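Local coordinates for protein DNA polymerase III subunit beta (PDB 4S3I) that tethers DNA polymerases and other proteins to DNA as a sliding clamp and so makes replication processive, at residues A139-E148 against V172-T183; L320-A330 against S368-L376. All coordinates share one frame; numbering follows the deposited sequence.

Contact 1 (A139-E148 against V172-T183); sequences AFKKIAPVIE and VVGTDTKRLSYT
The guanidinium of Arg-179 carries Val-146 on one face, with Val-146 CA 3.9 Å above the plane and toward its rim, while Asp-176 lies at the edge, its OD2 accepting from Arg-179 NE at 3.0 Å (162°) in a salt bridge within the hairpin. Phe-326 packs on the opposite side of the guanidinium, and Glu-329 pairs with NH1. The Phe-140 ring meets Val-172 at its edge, CE1 lying 4.0 Å from Val-172 CG1. Between these two ends, Ile-143 lies over the hairpin. Its CG2, anti to the backbone N, rests 3.4 Å from Gly-174 N, and the extended CG1 branch (chi2 -179°) brings CD1 to 3.8 Å from Val-172 CG1. Val-146 CG2 settles 3.6 Å from Gly-174 C, and Ile-147 CG1 also leans on the glycine, so three side chains close on its backbone. Helix 135-143 thus lies along the hairpin 169-185, the helix-on-sheet packing of a sliding-clamp domain. Beyond the helix, water 1 joins Glu-148 N to Thr-175 O, donating to the latter at 2.6 Å. Asp-176 OD1 takes the backbone N atoms of Lys-178 and Arg-179, shaping the turn. Direct contact between the segments is therefore chiefly apolar, and the charge of Arg-179 is probably offset by Asp-176 within the turn and by Glu-329 of helix 324-332.

Contact 2 (L320-A330 against S368-L376); sequences LGVNAKFFLEA and STLMMPITL
Thr-369 OG1 is gripped twice: water 4, 2.6 Å from it, links it to Ala-330 O, and Ser-181 OG of the neighbouring strand is a second, probable hydrogen-bond partner. Ile-374 N donates to Gly-321 O over 2.7 Å, nearly straight (164°) although the donor stands well above the carbonyl plane. Two waters bridge the backbones on either side of this bond: water 2 accepts from Gly-321 N and donates to Ile-374 O, and water 3 accepts from Asn-323 N and donates to Met-372 O. Leu-320 CD1 meets Pro-373 CB at 3.9 Å, the two side chains crossing at about a right angle, and Ile-374 CG1 lies 3.6 Å from Val-322 C. Here the C-terminal tail leaves strand 368-371 and runs past strand 318-323, outermost within this chain in a four-stranded sheet of the C-terminal domain; in this family the tail borders the cleft where clamp partners dock, and probably does so here. Helix 324-332 lies nearly antiparallel to strand 368-371. Asn-323 caps it, OD1 accepting from Phe-326 N at 2.9 Å, while its ND2 sits 3.5 Å above the plane of the Phe-326 ring, over the centre. Met-371 bends at its thioether (chi3 59°), which turns CE to 3.6 Å from Phe-326 CB. One helical turn on, Ala-330 CB presses on Thr-369 CB at 3.7 Å.

From the N terminus, the first contact begins on helix 135-143, in the central domain. Contact 1 closes the 23-residue loop that brings the hairpin strands 169-175 and 179-185 back beneath that helix. Contact 2 opens only after contact 1 is complete and closes a longer excursion of 37 residues, ending at Leu-376, the last modelled residue; the two are in series and neither nest nor cross. Their centres lie about 14 Å apart. The joint between them is a sheet shared by two domains: strand 368-371 sits beside strand 179-185, and the hydroxyls of Ser-181 and Thr-369 approach to 2.8 Å between OG and OG1, a probable hydrogen bond. The salt bridge of Arg-179 with Glu-329 ties the contacts together directly.

Contact 1 (A139-E148 against V172-T183)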
loop_
_atom_site.group_PDB
_atom_site.type_symbol
_atom_site.label_atom_id
_atom_site.label_comp_id
_atom_site.label_asym_id
_atom_site.label_seq_id
_atom_site.Cartn_x
_atom_site.Cartn_y
_atom_site.Cartn_z
ATOM N N ALA A 139 -9.315 -22.616 9.038
ATOM C CA ALA A 139 -10.731 -22.319 9.202
ATOM C C ALA A 139 -10.944 -20.834 9.504
ATOM O O ALA A 139 -11.829 -20.201 8.937
ATOM C CB ALA A 139 -11.341 -23.201 10.313
ATOM N N PHE A 140 -10.142 -20.284 10.414
ATOM C CA PHE A 140 -10.267 -18.877 10.788
ATOM C C PHE A 140 -10.035 -17.978 9.570
ATOM O O PHE A 140 -10.795 -17.046 9.312
ATOM C CB PHE A 140 -9.254 -18.506 11.894
ATOM C CG PHE A 140 -9.620 -19.003 13.263
ATOM C CD1 PHE A 140 -10.846 -19.611 13.502
ATOM C CD2 PHE A 140 -8.738 -18.837 14.327
ATOM C CE1 PHE A 140 -11.184 -20.068 14.769
ATOM C CE2 PHE A 140 -9.068 -19.289 15.603
ATOM C CZ PHE A 140 -10.293 -19.902 15.823
ATOM N N LYS A 141 -8.974 -18.253 8.827
ATOM C CA LYS A 141 -8.641 -17.387 7.695
ATOM C C LYS A 141 -9.707 -17.484 6.601
ATOM O O LYS A 141 -9.999 -16.507 5.903
ATOM C CB LYS A 141 -7.265 -17.754 7.132
ATOM C CG LYS A 141 -6.741 -16.782 6.090
ATOM C CD LYS A 141 -5.663 -17.426 5.217
ATOM C CE LYS A 141 -5.150 -16.441 4.166
ATOM N NZ LYS A 141 -4.443 -17.105 3.026
ATOM N N LYS A 142 -10.311 -18.659 6.461
ATOM C CA LYS A 142 -11.264 -18.872 5.376
ATOM C C LYS A 142 -12.608 -18.242 5.691
ATOM O O LYS A 142 -13.336 -17.813 4.800
ATOM C CB LYS A 142 -11.401 -20.369 5.075
ATOM C CG LYS A 142 -10.263 -20.912 4.236
ATOM C CD LYS A 142 -10.323 -22.444 4.092
ATOM C CE LYS A 142 -9.233 -22.955 3.138
ATOM N NZ LYS A 142 -9.108 -24.441 3.239
ATOM N N ILE A 143 -12.920 -18.156 6.971
ATOM C CA ILE A 143 -14.242 -17.701 7.394
ATOM C C ILE A 143 -14.262 -16.207 7.711
ATOM O O ILE A 143 -15.291 -15.540 7.576
ATOM C CB ILE A 143 -14.711 -18.549 8.599
ATOM C CG1 ILE A 143 -14.935 -19.990 8.139
ATOM C CG2 ILE A 143 -15.973 -17.999 9.261
ATOM C CD1 ILE A 143 -15.419 -20.927 9.240
ATOM N N ALA A 144 -13.108 -15.684 8.116
ATOM C CA ALA A 144 -12.977 -14.267 8.498
ATOM C C ALA A 144 -13.691 -13.259 7.579
ATOM O O ALA A 144 -14.342 -12.334 8.080
ATOM C CB ALA A 144 -11.503 -13.884 8.663
ATOM N N PRO A 145 -13.567 -13.419 6.238
ATOM C CA PRO A 145 -14.157 -12.380 5.382
ATOM C C PRO A 145 -15.665 -12.214 5.509
ATOM O O PRO A 145 -16.174 -11.172 5.114
ATOM C CB PRO A 145 -13.820 -12.861 3.970
ATOM C CG PRO A 145 -12.594 -13.684 4.127
ATOM C CD PRO A 145 -12.740 -14.362 5.454
ATOM N N VAL A 146 -16.379 -13.209 6.020
ATOM C CA VAL A 146 -17.833 -13.073 6.093
ATOM C C VAL A 146 -18.257 -12.331 7.352
ATOM O O VAL A 146 -19.395 -11.873 7.456
ATOM C CB VAL A 146 -18.564 -14.426 5.991
ATOM C CG1 VAL A 146 -17.993 -15.255 4.825
ATOM C CG2 VAL A 146 -18.455 -15.193 7.296
ATOM N N ILE A 147 -17.332 -12.208 8.303
ATOM C CA ILE A 147 -17.682 -11.666 9.618
ATOM C C ILE A 147 -17.549 -10.148 9.673
ATOM O O ILE A 147 -16.489 -9.599 9.347
ATOM C CB ILE A 147 -16.827 -12.312 10.722
ATOM C CG1 ILE A 147 -17.134 -13.801 10.796
ATOM C CG2 ILE A 147 -17.092 -11.670 12.078
ATOM C CD1 ILE A 147 -16.163 -14.587 11.661
ATOM N N GLU A 148 -18.639 -9.482 10.065
ATOM C CA GLU A 148 -18.629 -8.047 10.337
ATOM C C GLU A 148 -18.025 -7.805 11.718
ATOM O O GLU A 148 -18.604 -8.192 12.737
ATOM C CB GLU A 148 -20.047 -7.469 10.307
ATOM C CG GLU A 148 -20.670 -7.309 8.931
ATOM C CD GLU A 148 -22.103 -6.795 9.005
ATOM O OE1 GLU A 148 -22.936 -7.248 8.191
ATOM O OE2 GLU A 148 -22.395 -5.937 9.873
ATOM N N VAL A 172 -16.722 -24.500 13.434
ATOM C CA VAL A 172 -16.288 -23.114 13.320
ATOM C C VAL A 172 -17.220 -22.446 12.328
ATOM O O VAL A 172 -17.395 -22.938 11.209
ATOM C CB VAL A 172 -14.821 -23.027 12.874
ATOM C CG1 VAL A 172 -14.366 -21.597 12.828
ATOM C CG2 VAL A 172 -13.916 -23.827 13.816
ATOM N N VAL A 173 -17.852 -21.349 12.752
ATOM C CA VAL A 173 -18.926 -20.706 11.981
ATOM C C VAL A 173 -18.809 -19.189 12.012
ATOM O O VAL A 173 -18.583 -18.596 13.077
ATOM C CB VAL A 173 -20.319 -21.060 12.550
ATOM C CG1 VAL A 173 -21.419 -20.562 11.630
ATOM C CG2 VAL A 173 -20.461 -22.564 12.772
ATOM N N GLY A 174 -18.963 -18.561 10.848
ATOM C CA GLY A 174 -19.098 -17.115 10.783
ATOM C C GLY A 174 -20.321 -16.784 9.943
ATOM O O GLY A 174 -20.642 -17.517 9.005
ATOM N N THR A 175 -21.019 -15.702 10.268
ATOM C CA THR A 175 -22.096 -15.241 9.390
ATOM C C THR A 175 -22.327 -13.742 9.508
ATOM O O THR A 175 -22.013 -13.144 10.545
ATOM C CB THR A 175 -23.418 -15.985 9.663
ATOM O OG1 THR A 175 -24.481 -15.377 8.918
ATOM C CG2 THR A 175 -23.764 -15.938 11.133
ATOM N N ASP A 176 -22.875 -13.142 8.446
ATOM C CA ASP A 176 -23.263 -11.731 8.473
ATOM C C ASP A 176 -24.727 -11.553 8.085
ATOM O O ASP A 176 -25.135 -10.455 7.688
ATOM C CB ASP A 176 -22.379 -10.892 7.535
ATOM C CG ASP A 176 -22.469 -11.343 6.081
ATOM O OD1 ASP A 176 -23.384 -12.131 5.749
ATOM O OD2 ASP A 176 -21.622 -10.903 5.262
ATOM N N THR A 177 -25.487 -12.648 8.171
ATOM C CA THR A 177 -26.922 -12.712 7.819
ATOM C C THR A 177 -27.279 -12.798 6.329
ATOM O O THR A 177 -28.411 -13.155 6.000
ATOM C CB THR A 177 -27.774 -11.583 8.473
ATOM O OG1 THR A 177 -27.430 -10.313 7.893
ATOM C CG2 THR A 177 -27.560 -11.557 9.976
ATOM N N LYS A 178 -26.342 -12.466 5.441
ATOM C CA LYS A 178 -26.554 -12.654 4.005
ATOM C C LYS A 178 -25.933 -13.977 3.586
ATOM O O LYS A 178 -26.333 -14.602 2.596
ATOM C CB LYS A 178 -25.896 -11.534 3.194
ATOM C CG LYS A 178 -26.472 -10.141 3.401
ATOM C CD LYS A 178 -27.962 -10.099 3.091
ATOM C CE LYS A 178 -28.451 -8.677 2.811
ATOM N NZ LYS A 178 -28.440 -8.358 1.353
ATOM N N ARG A 179 -24.927 -14.386 4.348
ATOM C CA ARG A 179 -24.175 -15.592 4.051
ATOM C C ARG A 179 -23.631 -16.163 5.345
ATOM O O ARG A 179 -23.545 -15.468 6.368
ATOM C CB ARG A 179 -23.032 -15.286 3.092
ATOM C CG ARG A 179 -22.278 -14.038 3.486
ATOM C CD ARG A 179 -21.115 -13.764 2.586
ATOM N NE ARG A 179 -20.474 -12.496 2.933
ATOM C CZ ARG A 179 -19.285 -12.127 2.479
ATOM N NH1 ARG A 179 -18.625 -12.929 1.661
ATOM N NH2 ARG A 179 -18.765 -10.960 2.838
ATOM N N LEU A 180 -23.276 -17.436 5.296
ATOM C CA LEU A 180 -22.871 -18.162 6.483
ATOM C C LEU A 180 -21.842 -19.161 6.018
ATOM O O LEU A 180 -22.083 -19.906 5.060
ATOM C CB LEU A 180 -24.085 -18.863 7.094
ATOM C CG LEU A 180 -23.872 -19.751 8.316
ATOM C CD1 LEU A 180 -24.983 -19.518 9.322
ATOM C CD2 LEU A 180 -23.839 -21.204 7.891
ATOM N N SER A 181 -20.675 -19.143 6.656
ATOM C CA SER A 181 -19.618 -20.084 6.314
ATOM C C SER A 181 -19.328 -20.911 7.539
ATOM O O SER A 181 -19.302 -20.392 8.668
ATOM C CB SER A 181 -18.353 -19.371 5.848
ATOM O OG SER A 181 -18.555 -18.778 4.586
ATOM N N TYR A 182 -19.117 -22.203 7.322
ATOM C CA TYR A 182 -18.915 -23.116 8.435
ATOM C C TYR A 182 -17.962 -24.230 8.073
ATOM O O TYR A 182 -17.708 -24.496 6.892
ATOM C CB TYR A 182 -20.246 -23.712 8.895
ATOM C CG TYR A 182 -20.904 -24.603 7.858
ATOM C CD1 TYR A 182 -21.787 -24.072 6.927
ATOM C CD2 TYR A 182 -20.649 -25.973 7.818
ATOM C CE1 TYR A 182 -22.397 -24.873 5.978
ATOM C CE2 TYR A 182 -21.251 -26.781 6.872
ATOM C CZ TYR A 182 -22.124 -26.221 5.954
ATOM O OH TYR A 182 -22.736 -27.010 5.008
ATOM N N THR A 183 -17.436 -24.887 9.098
ATOM C CA THR A 183 -16.678 -26.099 8.885
ATOM C C THR A 183 -16.816 -26.943 10.119
ATOM O O THR A 183 -17.059 -26.434 11.227
ATOM C CB THR A 183 -15.199 -25.828 8.582
ATOM O OG1 THR A 183 -14.552 -27.053 8.205
ATOM C CG2 THR A 183 -14.487 -25.236 9.801
HETATM O O HOH W 1 -21.335 -10.744 11.114
#

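Contact 2 (L320-A330 against S368-L376)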
loop_
_atom_site.group_PDB
_atom_site.type_symbol
_atom_site.label_atom_id
_atom_site.label_comp_id
_atom_site.label_asym_id
_atom_site.label_seq_id
_atom_site.Cartn_x
_atom_site.Cartn_y
_atom_site.Cartn_z
ATOM N N LEU A 320 -29.807 -18.246 -11.913
ATOM C CA LEU A 320 -29.536 -17.893 -10.508
ATOM C C LEU A 320 -28.931 -16.486 -10.371
ATOM O O LEU A 320 -27.899 -16.190 -10.979
ATOM C CB LEU A 320 -28.598 -18.927 -9.880
ATOM C CG LEU A 320 -28.283 -18.755 -8.397
ATOM C CD1 LEU A 320 -29.525 -19.033 -7.552
ATOM C CD2 LEU A 320 -27.126 -19.666 -7.992
ATOM N N GLY A 321 -29.582 -15.618 -9.596
ATOM C CA GLY A 321 -29.057 -14.285 -9.333
ATOM C C GLY A 321 -28.118 -14.327 -8.137
ATOM O O GLY A 321 -28.502 -14.817 -7.070
ATOM N N VAL A 322 -26.887 -13.842 -8.302
ATOM C CA VAL A 322 -25.899 -13.921 -7.222
ATOM C C VAL A 322 -25.174 -12.612 -6.928
ATOM O O VAL A 322 -24.987 -11.777 -7.814
ATOM C CB VAL A 322 -24.844 -15.010 -7.474
ATOM C CG1 VAL A 322 -25.502 -16.351 -7.773
ATOM C CG2 VAL A 322 -23.906 -14.604 -8.617
ATOM N N ASN A 323 -24.763 -12.446 -5.672
ATOM C CA ASN A 323 -23.871 -11.360 -5.284
ATOM C C ASN A 323 -22.450 -11.769 -5.681
ATOM O O ASN A 323 -21.946 -12.818 -5.261
ATOM C CB ASN A 323 -23.982 -11.084 -3.774
ATOM C CG ASN A 323 -23.011 -10.002 -3.284
ATOM O OD1 ASN A 323 -21.796 -10.085 -3.499
ATOM N ND2 ASN A 323 -23.546 -9.002 -2.590
ATOM N N ALA A 324 -21.814 -10.941 -6.506
ATOM C CA ALA A 324 -20.531 -11.301 -7.106
ATOM C C ALA A 324 -19.448 -11.463 -6.041
ATOM O O ALA A 324 -18.742 -12.480 -5.993
ATOM C CB ALA A 324 -20.126 -10.252 -8.147
ATOM N N LYS A 325 -19.318 -10.455 -5.187
ATOM C CA LYS A 325 -18.336 -10.506 -4.103
ATOM C C LYS A 325 -18.538 -11.716 -3.196
ATOM O O LYS A 325 -17.575 -12.383 -2.825
ATOM C CB LYS A 325 -18.390 -9.215 -3.278
ATOM C CG LYS A 325 -17.591 -9.268 -1.972
ATOM C CD LYS A 325 -18.016 -8.109 -1.057
ATOM C CE LYS A 325 -17.177 -8.035 0.208
ATOM N NZ LYS A 325 -17.733 -7.024 1.157
ATOM N N PHE A 326 -19.778 -12.023 -2.832
ATOM C CA PHE A 326 -19.991 -13.174 -1.938
ATOM C C PHE A 326 -19.578 -14.461 -2.641
ATOM O O PHE A 326 -18.911 -15.326 -2.061
ATOM C CB PHE A 326 -21.448 -13.301 -1.489
ATOM C CG PHE A 326 -21.949 -12.142 -0.663
ATOM C CD1 PHE A 326 -21.086 -11.142 -0.227
ATOM C CD2 PHE A 326 -23.290 -12.060 -0.325
ATOM C CE1 PHE A 326 -21.559 -10.074 0.528
ATOM C CE2 PHE A 326 -23.770 -11.000 0.432
ATOM C CZ PHE A 326 -22.905 -10.007 0.858
ATOM N N PHE A 327 -19.978 -14.587 -3.898
ATOM C CA PHE A 327 -19.679 -15.796 -4.648
ATOM C C PHE A 327 -18.170 -15.952 -4.743
ATOM O O PHE A 327 -17.625 -17.038 -4.536
ATOM C CB PHE A 327 -20.298 -15.703 -6.049
ATOM C CG PHE A 327 -20.635 -17.040 -6.661
ATOM C CD1 PHE A 327 -19.633 -17.868 -7.156
ATOM C CD2 PHE A 327 -21.963 -17.467 -6.742
ATOM C CE1 PHE A 327 -19.939 -19.118 -7.746
ATOM C CE2 PHE A 327 -22.288 -18.708 -7.316
ATOM C CZ PHE A 327 -21.264 -19.538 -7.822
ATOM N N LEU A 328 -17.481 -14.859 -5.058
ATOM C CA LEU A 328 -16.027 -14.920 -5.178
ATOM C C LEU A 328 -15.395 -15.309 -3.851
ATOM O O LEU A 328 -14.489 -16.148 -3.803
ATOM C CB LEU A 328 -15.451 -13.580 -5.650
ATOM C CG LEU A 328 -15.595 -13.283 -7.127
ATOM C CD1 LEU A 328 -15.095 -11.870 -7.449
ATOM C CD2 LEU A 328 -14.835 -14.327 -7.941
ATOM N N GLU A 329 -15.867 -14.702 -2.768
ATOM C CA GLU A 329 -15.285 -15.025 -1.475
ATOM C C GLU A 329 -15.532 -16.486 -1.109
ATOM O O GLU A 329 -14.663 -17.138 -0.549
ATOM C CB GLU A 329 -15.765 -14.047 -0.386
ATOM C CG GLU A 329 -15.253 -12.623 -0.650
ATOM C CD GLU A 329 -15.501 -11.652 0.507
ATOM O OE1 GLU A 329 -14.712 -10.699 0.643
ATOM O OE2 GLU A 329 -16.482 -11.826 1.261
ATOM N N ALA A 330 -16.702 -17.011 -1.457
ATOM C CA ALA A 330 -16.975 -18.429 -1.182
ATOM C C ALA A 330 -16.004 -19.328 -1.950
ATOM O O ALA A 330 -15.551 -20.354 -1.438
ATOM C CB ALA A 330 -18.417 -18.775 -1.506
ATOM N N SER A 368 -17.698 -24.510 3.824
ATOM C CA SER A 368 -18.845 -24.461 2.930
ATOM C C SER A 368 -19.497 -23.124 3.178
ATOM O O SER A 368 -19.495 -22.644 4.316
ATOM C CB SER A 368 -19.837 -25.590 3.269
ATOM O OG SER A 368 -19.233 -26.857 3.116
ATOM N N THR A 369 -20.050 -22.510 2.135
ATOM C CA THR A 369 -20.743 -21.246 2.312
ATOM C C THR A 369 -22.180 -21.318 1.800
ATOM O O THR A 369 -22.436 -21.745 0.661
ATOM C CB THR A 369 -20.013 -20.083 1.612
ATOM O OG1 THR A 369 -18.658 -19.994 2.079
ATOM C CG2 THR A 369 -20.738 -18.767 1.894
ATOM N N LEU A 370 -23.112 -20.903 2.646
ATOM C CA LEU A 370 -24.519 -20.828 2.275
ATOM C C LEU A 370 -24.865 -19.364 2.011
ATOM O O LEU A 370 -24.560 -18.500 2.834
ATOM C CB LEU A 370 -25.391 -21.393 3.398
ATOM C CG LEU A 370 -26.894 -21.322 3.120
ATOM C CD1 LEU A 370 -27.315 -22.421 2.148
ATOM C CD2 LEU A 370 -27.713 -21.384 4.406
ATOM N N MET A 371 -25.493 -19.085 0.869
ATOM C CA MET A 371 -25.756 -17.708 0.438
ATOM C C MET A 371 -27.198 -17.499 0.002
ATOM O O MET A 371 -27.794 -18.385 -0.603
ATOM C CB MET A 371 -24.859 -17.350 -0.748
ATOM C CG MET A 371 -23.488 -16.860 -0.385
ATOM S SD MET A 371 -22.398 -17.011 -1.805
ATOM C CE MET A 371 -23.261 -16.000 -3.008
ATOM N N MET A 372 -27.737 -16.315 0.290
ATOM C CA MET A 372 -29.033 -15.909 -0.238
ATOM C C MET A 372 -28.834 -15.411 -1.673
ATOM O O MET A 372 -27.924 -14.618 -1.930
ATOM C CB MET A 372 -29.624 -14.765 0.592
ATOM C CG MET A 372 -29.840 -15.101 2.059
ATOM S SD MET A 372 -30.048 -13.630 3.101
ATOM C CE MET A 372 -31.495 -12.869 2.370
ATOM N N PRO A 373 -29.686 -15.869 -2.615
ATOM C CA PRO A 373 -29.577 -15.396 -4.003
ATOM C C PRO A 373 -30.225 -14.029 -4.184
ATOM O O PRO A 373 -30.922 -13.553 -3.280
ATOM C CB PRO A 373 -30.378 -16.438 -4.778
ATOM C CG PRO A 373 -31.457 -16.852 -3.798
ATOM C CD PRO A 373 -30.736 -16.897 -2.465
ATOM N N ILE A 374 -29.984 -13.407 -5.340
ATOM C CA ILE A 374 -30.654 -12.168 -5.732
ATOM C C ILE A 374 -31.859 -12.547 -6.598
ATOM O O ILE A 374 -31.756 -13.453 -7.426
ATOM C CB ILE A 374 -29.724 -11.280 -6.586
ATOM C CG1 ILE A 374 -28.314 -11.226 -5.989
ATOM C CG2 ILE A 374 -30.317 -9.891 -6.771
ATOM C CD1 ILE A 374 -28.232 -10.469 -4.656
ATOM N N THR A 375 -32.987 -11.861 -6.423
ATOM C CA THR A 375 -34.187 -12.153 -7.211
ATOM C C THR A 375 -33.996 -11.748 -8.673
ATOM O O THR A 375 -33.400 -10.699 -8.950
ATOM C CB THR A 375 -35.437 -11.460 -6.637
ATOM O OG1 THR A 375 -35.161 -10.070 -6.428
ATOM C CG2 THR A 375 -35.847 -12.100 -5.314
ATOM N N LEU A 376 -34.504 -12.585 -9.585
ATOM C CA LEU A 376 -34.358 -12.413 -11.044
ATOM C C LEU A 376 -32.946 -12.725 -11.564
ATOM O O LEU A 376 -32.599 -13.882 -11.819
ATOM C CB LEU A 376 -34.822 -11.018 -11.507
ATOM C CG LEU A 376 -36.284 -10.827 -11.922
ATOM C CD1 LEU A 376 -37.185 -11.885 -11.305
ATOM C CD2 LEU A 376 -36.775 -9.420 -11.584
HETATM O O HOH W 2 -32.010 -16.091 -8.117
HETATM O O HOH W 3 -25.691 -14.153 -3.612
HETATM O O HOH W 4 -17.231 -21.641 0.594
#